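Local coordinates for protein metal-dependent phosphohydrolase, HDOD domain-containing (Geobacter sulfurreducens, PDB 3HC1) that binds two iron(III) ions in an HD-type site and is probably a metal-dependent phosphohydrolase, although its substrate and biological role are not known, at residues L150-G155 and F236-C241; Y216-E221 and G247-K252. All blocks are in the same frame, centred on the assembly; numbering follows the deposited sequence.

How the interactions relate
Interactions 1 and 2 are two parts of one di-iron site, their centres about 8 Å apart, and both include the two iron ions and the water between them. Their segments alternate along the chain: 150-155, then 216-221, then 236-241 in helix 229-243, then 247-252 in the loop after that helix. Interaction 1 supplies the HD pair and the later aspartate, and interaction 2 adds two histidines and a second bridging carboxylate, so that pieces spread over about a hundred residues converge on the metals. Away from the irons the two also touch through a probable hydrogen bond, Glu239 OE2 to His251 NE2, 2.5 Å long.

Interaction 1. Residues L150-G155 and F236-C241; sequences LLHDVG and FADEYC. With FE (Fe (III) ion), chain C; FE (Fe (III) ion), chain B.
His152 and Asp238 reach a shared iron by different first torsions: the imidazole of His152 stands between the backbone N and the carbonyl carbon (chi1 84°), whereas CG of Asp238 lies anti to its backbone N (chi1 170°). The two side chains cross at about a right angle. His152 NE2 binds the chain C iron at 2.3 Å, and Asp238 OD1 binds it at 2.2 Å. His152 NE2 and Asp238 OD1 lie 3.4 Å apart, joined through the metal. Asp153 bridges the pair of irons, with OD2 on the chain C ion at 2.1 Å and OD1 on the chain B ion at 2.2 Å; its CB covers one face of the His152 ring. Water 1 links the same ions. His122 and Glu249 complete the chain C site; His122, the HD pair and Asp238 form the H...HD...D signature of the HD superfamily, and Glu249 is a ligand beyond it. The His152 ring is held at both nitrogens, NE2 by the iron and ND1 by a hydrogen bond to Gly149 O, which limits its rotation. The HD pair occupies the turn between helices 142-150 and 154-162, facing Asp238 on helix 229-243, while helix 116-136 packs against both His152 and Ala237.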
ATOM      1  N   LEU A 150       1.280   1.066   0.392  1.00 15.82           N
ATOM      2  CA  LEU A 150       2.017   0.087  -0.410  1.00 14.75           C
ATOM      3  C   LEU A 150       2.018  -1.291   0.253  1.00 15.34           C
ATOM      4  O   LEU A 150       2.123  -2.302  -0.451  1.00 17.64           O
ATOM      5  CB  LEU A 150       3.453   0.567  -0.633  1.00 13.86           C
ATOM      6  CG  LEU A 150       4.282  -0.116  -1.722  1.00 22.69           C
ATOM      7  CD1 LEU A 150       3.563  -0.294  -3.029  1.00 14.30           C
ATOM      8  CD2 LEU A 150       5.569   0.704  -1.947  1.00 26.20           C
ATOM      9  N   LEU A 151       1.886  -1.350   1.597  1.00 13.66           N
ATOM     10  CA  LEU A 151       1.922  -2.613   2.305  1.00 14.28           C
ATOM     11  C   LEU A 151       0.536  -3.183   2.606  1.00 13.19           C
ATOM     12  O   LEU A 151       0.434  -4.252   3.221  1.00 14.88           O
ATOM     13  CB  LEU A 151       2.658  -2.471   3.653  1.00 13.17           C
ATOM     14  CG  LEU A 151       4.158  -2.134   3.509  1.00 17.17           C
ATOM     15  CD1 LEU A 151       4.733  -1.792   4.863  1.00 16.62           C
ATOM     16  CD2 LEU A 151       4.835  -3.370   2.895  1.00 22.19           C
ATOM     17  N   HIS A 152      -0.529  -2.453   2.257  1.00 14.56           N
ATOM     18  CA  HIS A 152      -1.885  -2.814   2.728  1.00 14.10           C
ATOM     19  C   HIS A 152      -2.360  -4.256   2.407  1.00 16.05           C
ATOM     20  O   HIS A 152      -2.992  -4.923   3.220  1.00 11.30           O
ATOM     21  CB  HIS A 152      -2.938  -1.770   2.347  1.00 14.50           C
ATOM     22  CG  HIS A 152      -3.491  -1.935   0.950  1.00 12.55           C
ATOM     23  ND1 HIS A 152      -2.761  -1.598  -0.164  1.00 17.43           N
ATOM     24  CD2 HIS A 152      -4.683  -2.391   0.493  1.00 19.73           C
ATOM     25  CE1 HIS A 152      -3.454  -1.888  -1.251  1.00 20.56           C
ATOM     26  NE2 HIS A 152      -4.633  -2.344  -0.881  1.00 12.57           N
ATOM     27  N   ASP A 153      -2.036  -4.695   1.192  1.00 13.82           N
ATOM     28  CA  ASP A 153      -2.346  -6.001   0.701  1.00 15.61           C
ATOM     29  C   ASP A 153      -1.189  -6.991   0.754  1.00 17.85           C
ATOM     30  O   ASP A 153      -1.189  -8.000   0.016  1.00 17.32           O
ATOM     31  CB  ASP A 153      -2.879  -5.871  -0.731  1.00 15.45           C
ATOM     32  CG  ASP A 153      -4.378  -5.566  -0.756  1.00 18.89           C
ATOM     33  OD1 ASP A 153      -5.024  -5.756   0.302  1.00 16.46           O
ATOM     34  OD2 ASP A 153      -4.887  -5.116  -1.805  1.00 16.43           O
ATOM     35  N   VAL A 154      -0.214  -6.747   1.638  1.00 16.66           N
ATOM     36  CA  VAL A 154       0.928  -7.674   1.743  1.00 18.72           C
ATOM     37  C   VAL A 154       0.450  -9.111   2.080  1.00 17.60           C
ATOM     38  O   VAL A 154       1.067 -10.081   1.689  1.00 15.76           O
ATOM     39  CB  VAL A 154       1.988  -7.144   2.750  1.00 19.83           C
ATOM     40  CG1 VAL A 154       1.454  -7.213   4.205  1.00 18.52           C
ATOM     41  CG2 VAL A 154       3.236  -7.878   2.623  1.00 25.93           C
ATOM     42  N   GLY A 155      -0.697  -9.244   2.739  1.00 16.08           N
ATOM     43  CA  GLY A 155      -1.299 -10.555   2.963  1.00 18.30           C
ATOM     44  C   GLY A 155      -1.727 -11.330   1.727  1.00 19.17           C
ATOM     45  O   GLY A 155      -1.669 -12.563   1.753  1.00 19.49           O
ATOM     46  N   PHE A 236      -9.784   4.370   1.949  1.00 17.38           N
ATOM     47  CA  PHE A 236     -10.373   5.121   0.827  1.00 16.05           C
ATOM     48  C   PHE A 236      -9.636   4.848  -0.477  1.00 16.93           C
ATOM     49  O   PHE A 236     -10.254   4.524  -1.518  1.00 16.83           O
ATOM     50  CB  PHE A 236     -10.482   6.641   1.086  1.00 11.00           C
ATOM     51  CG  PHE A 236     -11.023   7.393  -0.066  1.00 11.24           C
ATOM     52  CD1 PHE A 236     -10.204   7.773  -1.096  1.00 17.01           C
ATOM     53  CD2 PHE A 236     -12.391   7.614  -0.174  1.00 21.24           C
ATOM     54  CE1 PHE A 236     -10.696   8.397  -2.190  1.00 18.52           C
ATOM     55  CE2 PHE A 236     -12.893   8.247  -1.274  1.00 19.31           C
ATOM     56  CZ  PHE A 236     -12.056   8.638  -2.278  1.00 14.89           C
ATOM     57  N   ALA A 237      -8.316   4.956  -0.434  1.00 19.67           N
ATOM     58  CA  ALA A 237      -7.504   4.733  -1.630  1.00 17.39           C
ATOM     59  C   ALA A 237      -7.705   3.335  -2.235  1.00 14.07           C
ATOM     60  O   ALA A 237      -7.727   3.184  -3.461  1.00 16.13           O
ATOM     61  CB  ALA A 237      -6.015   5.040  -1.373  1.00 13.75           C
ATOM     62  N   ASP A 238      -7.900   2.331  -1.399  1.00 17.38           N
ATOM     63  CA  ASP A 238      -8.097   0.993  -1.886  1.00 15.78           C
ATOM     64  C   ASP A 238      -9.434   0.878  -2.615  1.00 14.02           C
ATOM     65  O   ASP A 238      -9.506   0.373  -3.741  1.00 14.11           O
ATOM     66  CB  ASP A 238      -8.011  -0.039  -0.756  1.00 19.27           C
ATOM     67  CG  ASP A 238      -8.434  -1.390  -1.208  1.00 20.55           C
ATOM     68  OD1 ASP A 238      -7.799  -1.878  -2.140  1.00 16.45           O
ATOM     69  OD2 ASP A 238      -9.417  -1.957  -0.694  1.00 14.99           O
ATOM     70  N   GLU A 239     -10.502   1.339  -1.974  1.00 16.13           N
ATOM     71  CA  GLU A 239     -11.813   1.333  -2.600  1.00 17.62           C
ATOM     72  C   GLU A 239     -11.833   2.155  -3.920  1.00 16.40           C
ATOM     73  O   GLU A 239     -12.366   1.707  -4.947  1.00 16.10           O
ATOM     74  CB  GLU A 239     -12.914   1.764  -1.609  1.00 18.44           C
ATOM     75  CG  GLU A 239     -14.302   1.467  -2.176  1.00 15.94           C
ATOM     76  CD  GLU A 239     -15.385   1.460  -1.165  1.00 21.89           C
ATOM     77  OE1 GLU A 239     -15.132   2.020  -0.109  1.00 14.23           O
ATOM     78  OE2 GLU A 239     -16.465   0.866  -1.406  1.00 15.13           O
ATOM     79  N   TYR A 240     -11.164   3.302  -3.912  1.00 16.60           N
ATOM     80  CA  TYR A 240     -11.062   4.145  -5.081  1.00 15.61           C
ATOM     81  C   TYR A 240     -10.388   3.392  -6.234  1.00 16.89           C
ATOM     82  O   TYR A 240     -10.948   3.306  -7.329  1.00 18.55           O
ATOM     83  CB  TYR A 240     -10.293   5.447  -4.797  1.00 17.38           C
ATOM     84  CG  TYR A 240     -10.194   6.297  -6.025  1.00 20.46           C
ATOM     85  CD1 TYR A 240      -9.172   6.108  -6.953  1.00 19.75           C
ATOM     86  CD2 TYR A 240     -11.154   7.251  -6.301  1.00 22.52           C
ATOM     87  CE1 TYR A 240      -9.133   6.854  -8.094  1.00 19.38           C
ATOM     88  CE2 TYR A 240     -11.122   7.985  -7.433  1.00 23.38           C
ATOM     89  CZ  TYR A 240     -10.120   7.812  -8.322  1.00 19.05           C
ATOM     90  OH  TYR A 240     -10.136   8.567  -9.465  1.00 19.19           O
ATOM     91  N   CYS A 241      -9.201   2.835  -5.967  1.00 13.73           N
ATOM     92  CA  CYS A 241      -8.451   2.066  -6.947  1.00 13.05           C
ATOM     93  C   CYS A 241      -9.254   0.887  -7.476  1.00 16.17           C
ATOM     94  O   CYS A 241      -9.266   0.660  -8.670  1.00 17.05           O
ATOM     95  CB  CYS A 241      -7.138   1.621  -6.384  1.00 15.65           C
ATOM     96  SG  CYS A 241      -5.952   3.011  -6.300  1.00 18.14           S
TER
HETATM   97 FE    FE C 306      -6.358  -3.584  -1.840  1.00 19.20          FE
HETATM   98 FE    FE B 305      -7.166  -5.655   0.619  1.00 14.71          FE
HETATM   99  O   HOH W   1      -7.358  -3.942  -0.159  1.00 15.87           O

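Interaction 2. Residues Y216-E221 and G247-K252; sequences YHHDIE and GFEGHK. With FE (Fe (III) ion), chain B; FE (Fe (III) ion), chain C.
The imidazole of His218 has His217 CD2 over one face, 3.2 Å above the plane and offset toward the rim, while Glu249 OE2 sits in plane at its edge. That carboxylate oxygen is also near the plane of the His217 ring, again at the edge, but farther off. The carboxylate of Glu249 is turned 75° from the His218 ring, and His218 NE2 and Glu249 OE2 stand 3.2 Å apart as ligands of one metal. His217 NE2 binds the chain B iron at 2.2 Å, and His218 NE2 does so at the same length, which draws the consecutive side chains together at their nitrogens. The type I turn from Tyr216 to Asp219, at the end of helix 208-216, carries both histidines to the metal. With His193 and Asp153 they belong to the second iron site of this HDOD domain, a dinuclear elaboration of the HD-domain centre. Glu249 joins the two sites: OE2 holds the chain B iron and OE1 the chain C iron, each at 2.2 Å, and water 1 provides a further bridge. Its chain is extended beyond CG, reaching the metals from a loop with no regular secondary structure, and CG packs over one face of the Phe248 ring. Farther along this loop, His251 ND1 donates a nearly straight hydrogen bond (171°) to a lone pair of Lys252 O, in the carbonyl plane, 2.6 Å away. In the other segment, Asp219 OD1 accepts from Glu221 N in an Asx turn, the donor lying well above the carboxylate plane.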
ATOM      1  N   TYR A 216      -7.425  -3.440   8.987  1.00 16.03           N
ATOM      2  CA  TYR A 216      -8.711  -2.728   8.975  1.00 16.34           C
ATOM      3  C   TYR A 216      -9.070  -2.056   7.661  1.00 14.39           C
ATOM      4  O   TYR A 216     -10.122  -1.407   7.570  1.00 17.37           O
ATOM      5  CB  TYR A 216      -8.743  -1.677  10.080  1.00 14.91           C
ATOM      6  CG  TYR A 216      -8.599  -2.178  11.504  1.00 16.12           C
ATOM      7  CD1 TYR A 216      -9.532  -3.048  12.073  1.00 24.51           C
ATOM      8  CD2 TYR A 216      -7.576  -1.698  12.316  1.00 18.20           C
ATOM      9  CE1 TYR A 216      -9.395  -3.475  13.435  1.00 18.25           C
ATOM     10  CE2 TYR A 216      -7.437  -2.095  13.654  1.00 20.97           C
ATOM     11  CZ  TYR A 216      -8.323  -2.984  14.193  1.00 24.12           C
ATOM     12  OH  TYR A 216      -8.137  -3.315  15.499  1.00 23.89           O
ATOM     13  N   HIS A 217      -8.219  -2.217   6.648  1.00 18.43           N
ATOM     14  CA  HIS A 217      -8.369  -1.452   5.414  1.00 17.03           C
ATOM     15  C   HIS A 217      -9.615  -1.724   4.617  1.00 14.70           C
ATOM     16  O   HIS A 217      -9.959  -0.894   3.773  1.00 16.31           O
ATOM     17  CB  HIS A 217      -7.134  -1.516   4.535  1.00 17.67           C
ATOM     18  CG  HIS A 217      -6.932  -2.832   3.841  1.00 13.51           C
ATOM     19  ND1 HIS A 217      -6.097  -3.822   4.330  1.00 14.10           N
ATOM     20  CD2 HIS A 217      -7.366  -3.264   2.636  1.00 11.82           C
ATOM     21  CE1 HIS A 217      -6.084  -4.834   3.481  1.00 20.15           C
ATOM     22  NE2 HIS A 217      -6.921  -4.559   2.498  1.00 13.49           N
ATOM     23  N   HIS A 218     -10.288  -2.857   4.870  1.00 17.08           N
ATOM     24  CA  HIS A 218     -11.597  -3.141   4.230  1.00 19.78           C
ATOM     25  C   HIS A 218     -12.794  -2.703   5.062  1.00 22.43           C
ATOM     26  O   HIS A 218     -13.907  -2.831   4.602  1.00 24.69           O
ATOM     27  CB  HIS A 218     -11.722  -4.633   3.804  1.00 17.39           C
ATOM     28  CG  HIS A 218     -10.847  -4.989   2.647  1.00 15.61           C
ATOM     29  ND1 HIS A 218     -11.168  -4.640   1.352  1.00 12.33           N
ATOM     30  CD2 HIS A 218      -9.654  -5.648   2.570  1.00 15.75           C
ATOM     31  CE1 HIS A 218     -10.190  -5.017   0.540  1.00 14.82           C
ATOM     32  NE2 HIS A 218      -9.271  -5.664   1.239  1.00  8.10           N
ATOM     33  N   ASP A 219     -12.587  -2.164   6.272  1.00 20.39           N
ATOM     34  CA  ASP A 219     -13.674  -1.518   7.004  1.00 19.08           C
ATOM     35  C   ASP A 219     -13.156  -0.530   8.026  1.00 17.10           C
ATOM     36  O   ASP A 219     -12.881  -0.891   9.164  1.00 18.74           O
ATOM     37  CB  ASP A 219     -14.570  -2.518   7.681  1.00 23.20           C
ATOM     38  CG  ASP A 219     -15.840  -1.869   8.275  1.00 21.99           C
ATOM     39  OD1 ASP A 219     -16.161  -0.658   8.024  1.00 27.47           O
ATOM     40  OD2 ASP A 219     -16.496  -2.605   9.002  1.00 29.65           O
ATOM     41  N   ILE A 220     -13.008   0.708   7.583  1.00 19.75           N
ATOM     42  CA  ILE A 220     -12.485   1.797   8.432  1.00 21.24           C
ATOM     43  C   ILE A 220     -13.292   1.930   9.730  1.00 20.30           C
ATOM     44  O   ILE A 220     -12.747   2.309  10.752  1.00 18.47           O
ATOM     45  CB  ILE A 220     -12.401   3.111   7.640  1.00 20.71           C
ATOM     46  CG1 ILE A 220     -11.674   4.211   8.441  1.00 25.32           C
ATOM     47  CG2 ILE A 220     -13.787   3.583   7.186  1.00 18.09           C
ATOM     48  CD1 ILE A 220     -10.279   3.795   8.966  1.00 16.94           C
ATOM     49  N   GLU A 221     -14.577   1.566   9.694  1.00 22.38           N
ATOM     50  CA  GLU A 221     -15.455   1.739  10.832  1.00 23.60           C
ATOM     51  C   GLU A 221     -15.129   0.798  11.971  1.00 23.70           C
ATOM     52  O   GLU A 221     -15.541   1.064  13.111  1.00 24.66           O
ATOM     53  CB  GLU A 221     -16.946   1.698  10.418  1.00 23.40           C
ATOM     54  CG  GLU A 221     -17.246   2.772   9.316  1.00 34.02           C
ATOM     55  CD  GLU A 221     -18.713   2.993   9.027  1.00 38.05           C
ATOM     56  OE1 GLU A 221     -19.339   2.116   8.411  1.00 51.39           O
ATOM     57  OE2 GLU A 221     -19.226   4.064   9.396  1.00 43.44           O
ATOM     58  N   GLY A 247      -7.224  -2.244  -9.600  1.00 16.93           N
ATOM     59  CA  GLY A 247      -7.381  -3.273  -8.578  1.00 16.01           C
ATOM     60  C   GLY A 247      -7.848  -4.616  -9.072  1.00 17.38           C
ATOM     61  O   GLY A 247      -7.946  -4.886 -10.309  1.00 18.30           O
ATOM     62  N   PHE A 248      -8.106  -5.493  -8.121  1.00 15.99           N
ATOM     63  CA  PHE A 248      -8.462  -6.878  -8.480  1.00 17.81           C
ATOM     64  C   PHE A 248      -9.372  -7.527  -7.478  1.00 19.14           C
ATOM     65  O   PHE A 248      -9.800  -8.637  -7.697  1.00 13.36           O
ATOM     66  CB  PHE A 248      -7.168  -7.746  -8.602  1.00 17.47           C
ATOM     67  CG  PHE A 248      -6.414  -7.893  -7.289  1.00 15.45           C
ATOM     68  CD1 PHE A 248      -5.574  -6.898  -6.866  1.00 17.31           C
ATOM     69  CD2 PHE A 248      -6.615  -9.014  -6.457  1.00 16.83           C
ATOM     70  CE1 PHE A 248      -4.896  -6.989  -5.608  1.00 15.73           C
ATOM     71  CE2 PHE A 248      -5.959  -9.122  -5.231  1.00 16.93           C
ATOM     72  CZ  PHE A 248      -5.097  -8.113  -4.804  1.00 19.68           C
ATOM     73  N   GLU A 249      -9.570  -6.913  -6.303  1.00 18.34           N
ATOM     74  CA  GLU A 249     -10.184  -7.626  -5.206  1.00 15.84           C
ATOM     75  C   GLU A 249     -11.689  -7.681  -5.331  1.00 13.44           C
ATOM     76  O   GLU A 249     -12.322  -8.409  -4.598  1.00 15.83           O
ATOM     77  CB  GLU A 249      -9.771  -6.996  -3.861  1.00 14.15           C
ATOM     78  CG  GLU A 249      -8.283  -7.165  -3.560  1.00 14.88           C
ATOM     79  CD  GLU A 249      -7.833  -6.162  -2.560  1.00 19.33           C
ATOM     80  OE1 GLU A 249      -7.702  -5.002  -2.937  1.00 16.66           O
ATOM     81  OE2 GLU A 249      -7.671  -6.530  -1.389  1.00 15.21           O
ATOM     82  N   GLY A 250     -12.276  -6.905  -6.233  1.00 14.26           N
ATOM     83  CA  GLY A 250     -13.721  -6.954  -6.498  1.00 16.19           C
ATOM     84  C   GLY A 250     -14.530  -6.053  -5.581  1.00 13.20           C
ATOM     85  O   GLY A 250     -14.015  -5.498  -4.611  1.00 14.27           O
ATOM     86  N   HIS A 251     -15.806  -5.876  -5.913  1.00 17.26           N
ATOM     87  CA  HIS A 251     -16.643  -4.888  -5.190  1.00 16.85           C
ATOM     88  C   HIS A 251     -18.064  -5.174  -5.522  1.00 13.58           C
ATOM     89  O   HIS A 251     -18.374  -5.530  -6.639  1.00 15.40           O
ATOM     90  CB  HIS A 251     -16.300  -3.458  -5.639  1.00 16.03           C
ATOM     91  CG  HIS A 251     -16.790  -2.381  -4.715  1.00 15.04           C
ATOM     92  ND1 HIS A 251     -18.123  -2.032  -4.620  1.00 11.98           N
ATOM     93  CD2 HIS A 251     -16.117  -1.528  -3.899  1.00 15.90           C
ATOM     94  CE1 HIS A 251     -18.259  -1.063  -3.731  1.00 14.86           C
ATOM     95  NE2 HIS A 251     -17.062  -0.744  -3.273  1.00 19.04           N
ATOM     96  N   LYS A 252     -18.933  -5.014  -4.538  1.00 17.54           N
ATOM     97  CA  LYS A 252     -20.357  -5.116  -4.789  1.00 22.54           C
ATOM     98  C   LYS A 252     -20.821  -4.023  -5.725  1.00 22.39           C
ATOM     99  O   LYS A 252     -20.183  -2.972  -5.829  1.00 21.54           O
ATOM    100  CB  LYS A 252     -21.163  -5.110  -3.483  1.00 26.23           C
ATOM    101  CG  LYS A 252     -21.252  -3.778  -2.747  1.00 30.35           C
ATOM    102  CD  LYS A 252     -21.712  -3.978  -1.300  1.00 37.68           C
ATOM    103  CE  LYS A 252     -22.160  -2.672  -0.639  1.00 40.19           C
ATOM    104  NZ  LYS A 252     -21.287  -1.513  -1.007  1.00 52.54           N
TER
HETATM  105 FE    FE B 305      -7.166  -5.655   0.619  1.00 14.71          FE
HETATM  106 FE    FE C 306      -6.358  -3.584  -1.840  1.00 19.20          FE
HETATM  107  O   HOH W   1      -7.358  -3.942  -0.159  1.00 15.87           O